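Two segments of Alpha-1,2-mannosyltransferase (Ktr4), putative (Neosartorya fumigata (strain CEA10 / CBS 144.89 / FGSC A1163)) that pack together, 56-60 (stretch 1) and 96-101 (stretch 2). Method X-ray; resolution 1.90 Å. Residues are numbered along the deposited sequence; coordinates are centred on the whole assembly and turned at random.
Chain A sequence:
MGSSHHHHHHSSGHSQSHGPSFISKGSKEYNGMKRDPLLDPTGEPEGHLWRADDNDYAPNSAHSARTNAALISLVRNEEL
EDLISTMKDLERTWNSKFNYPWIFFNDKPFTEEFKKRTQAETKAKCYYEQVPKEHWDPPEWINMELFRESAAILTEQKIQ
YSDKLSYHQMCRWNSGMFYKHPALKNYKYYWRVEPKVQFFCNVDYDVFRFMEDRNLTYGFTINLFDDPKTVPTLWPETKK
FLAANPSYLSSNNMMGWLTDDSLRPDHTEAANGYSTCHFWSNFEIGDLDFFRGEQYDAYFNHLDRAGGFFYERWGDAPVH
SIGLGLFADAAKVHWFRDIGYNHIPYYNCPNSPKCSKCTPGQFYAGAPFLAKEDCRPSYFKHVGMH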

# COMPACT_ATOMS: atom_id res chain seq x y z
N ASP A 56 27.40 -5.54 8.54
CA ASP A 56 26.97 -5.50 9.92
C ASP A 56 25.48 -5.13 9.99
O ASP A 56 25.13 -3.97 9.91
CB ASP A 56 27.81 -4.46 10.68
CG ASP A 56 27.40 -4.32 12.13
OD1 ASP A 56 26.57 -5.12 12.63
OD2 ASP A 56 27.94 -3.40 12.78
N TYR A 57 24.62 -6.13 10.13
CA TYR A 57 23.20 -5.93 10.37
C TYR A 57 22.79 -6.45 11.75
O TYR A 57 21.62 -6.77 11.97
CB TYR A 57 22.37 -6.58 9.25
CG TYR A 57 22.26 -5.75 7.98
CD1 TYR A 57 21.37 -4.67 7.91
CD2 TYR A 57 22.99 -6.06 6.85
CE1 TYR A 57 21.26 -3.91 6.74
CE2 TYR A 57 22.88 -5.32 5.68
CZ TYR A 57 22.01 -4.25 5.62
OH TYR A 57 21.91 -3.53 4.46
N ALA A 58 23.73 -6.50 12.69
CA ALA A 58 23.42 -6.92 14.05
C ALA A 58 22.36 -6.00 14.66
O ALA A 58 22.40 -4.78 14.46
CB ALA A 58 24.68 -6.94 14.93
N PRO A 59 21.39 -6.57 15.40
CA PRO A 59 20.24 -5.79 15.87
C PRO A 59 20.60 -4.63 16.80
O PRO A 59 19.90 -3.61 16.79
CB PRO A 59 19.37 -6.82 16.58
CG PRO A 59 20.25 -7.97 16.86
CD PRO A 59 21.33 -7.97 15.83
N ASN A 60 21.66 -4.77 17.59
CA ASN A 60 22.05 -3.71 18.53
C ASN A 60 23.36 -3.00 18.18
O ASN A 60 23.85 -2.21 18.98
CB ASN A 60 22.07 -4.30 19.95
CG ASN A 60 20.71 -4.84 20.36
OD1 ASN A 60 19.71 -4.13 20.27
ND2 ASN A 60 20.66 -6.09 20.78
N SER A 96 14.85 -11.04 10.16
CA SER A 96 15.79 -11.70 11.09
C SER A 96 17.23 -11.49 10.65
O SER A 96 18.13 -11.55 11.47
CB SER A 96 15.50 -13.18 11.24
OG SER A 96 15.68 -13.85 10.02
N LYS A 97 17.45 -11.22 9.35
CA LYS A 97 18.78 -10.96 8.81
C LYS A 97 19.16 -9.48 8.84
O LYS A 97 20.33 -9.14 9.01
CB LYS A 97 18.87 -11.49 7.38
CG LYS A 97 18.56 -12.97 7.24
CD LYS A 97 18.34 -13.37 5.79
CE LYS A 97 17.02 -12.83 5.23
NZ LYS A 97 16.44 -13.74 4.22
N PHE A 98 18.19 -8.60 8.63
CA PHE A 98 18.47 -7.17 8.49
C PHE A 98 18.16 -6.35 9.74
O PHE A 98 18.79 -5.32 9.97
CB PHE A 98 17.76 -6.64 7.23
CG PHE A 98 18.29 -7.26 5.98
CD1 PHE A 98 19.52 -6.89 5.48
CD2 PHE A 98 17.57 -8.26 5.32
CE1 PHE A 98 20.03 -7.47 4.33
CE2 PHE A 98 18.08 -8.84 4.17
CZ PHE A 98 19.31 -8.45 3.68
N ASN A 99 17.20 -6.81 10.54
CA ASN A 99 16.90 -6.24 11.85
C ASN A 99 16.55 -4.76 11.85
O ASN A 99 17.04 -3.98 12.68
CB ASN A 99 18.04 -6.54 12.83
CG ASN A 99 18.26 -8.01 13.01
OD1 ASN A 99 17.40 -8.70 13.57
ND2 ASN A 99 19.37 -8.52 12.52
N TYR A 100 15.70 -4.36 10.90
CA TYR A 100 15.13 -3.02 10.91
C TYR A 100 14.08 -2.93 12.04
O TYR A 100 13.44 -3.93 12.38
CB TYR A 100 14.53 -2.68 9.53
CG TYR A 100 15.54 -2.17 8.55
CD1 TYR A 100 15.85 -0.81 8.49
CD2 TYR A 100 16.22 -3.04 7.69
CE1 TYR A 100 16.78 -0.33 7.60
CE2 TYR A 100 17.16 -2.56 6.79
CZ TYR A 100 17.43 -1.20 6.75
OH TYR A 100 18.35 -0.72 5.86
N PRO A 101 13.92 -1.74 12.62
CA PRO A 101 12.96 -1.60 13.73
C PRO A 101 11.50 -1.66 13.28
O PRO A 101 11.18 -1.35 12.12
CB PRO A 101 13.26 -0.21 14.27
CG PRO A 101 13.76 0.55 13.09
CD PRO A 101 14.50 -0.44 12.24
O HOH W 1 17.26 -3.06 15.38

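The contact is small, 285 Å² summed over both sides, and two residues organise it: Tyr57 on the irregular first stretch and Asn99, just past the end of a helix, on the second. Each points its CA-to-CB bond toward the other stretch, and together they supply a ring and an amide.

Tyr57 contributes 110 Å², the largest share of any residue. With chi1 at -81° (m) and chi2 at -78°, its ring is carried across the end of the helix. There Tyr57 CB lies 3.3 Å from Lys97 O and Tyr57 CD1 3.4 Å from Phe98 O, so the aromatic side chain packs against main-chain carbonyls as well as side chains. One face of the ring receives the edge of Phe98: the planes stand at 86°, the centroids are 4.8 Å apart, and Tyr57 CZ comes to 3.6 Å from Phe98 CD1. Phe98 leaves its backbone sideways, and chi1 of -64° (m) with chi2 of -74° turns an edge rather than a face to its partner. Such a T-shaped pair sets the weakly positive rim of one ring against the electron-rich face of the other. Tyrosine suits the buried position: its ring packs here while its hydroxyl is hydrogen-bonded elsewhere in the structure, so no polar atom of the side chain is left unpaired.

Tyr100 starts away from the first stretch, yet its m rotamer (chi1 -83°) brings the end of the side chain back, placing Tyr100 CE2 4.3 Å from Tyr57 CE1. This is a looser contact that extends the aromatic cluster.

Asn99 does the polar work. It is the first residue to leave helical geometry, and its phi/psi of 57/45 is a left-handed conformation that asparagine tolerates better than most residues with a side chain. From this backbone, chi1 of -61° (m) and chi2 of -67° place Asn99 ND2 2.9 Å from Tyr57 O, in a hydrogen bond with an N-H...O angle of 156°. The other end of the amide, OD1, is satisfied elsewhere, so both polar ends of this buried side chain are paired.

Pro59 packs beside that amide, Pro59 CA 3.8 Å from Asn99 CB and Pro59 CD 3.9 Å from Asn99 ND2. A water bridges the backbones nearby, donating to Pro59 O at 3.0 Å and to Asn99 O at 2.9 Å. Ala58 points away, while Ala58 N bonds Asp56 OD1 at 3.2 Å, a local link that ties the loop across Tyr57.

The rule to read here is compact: an edge-to-face aromatic pair makes up much of the apolar packing, and one amide with both its nitrogen and its oxygen hydrogen-bonded fixes the loop backbone beside it.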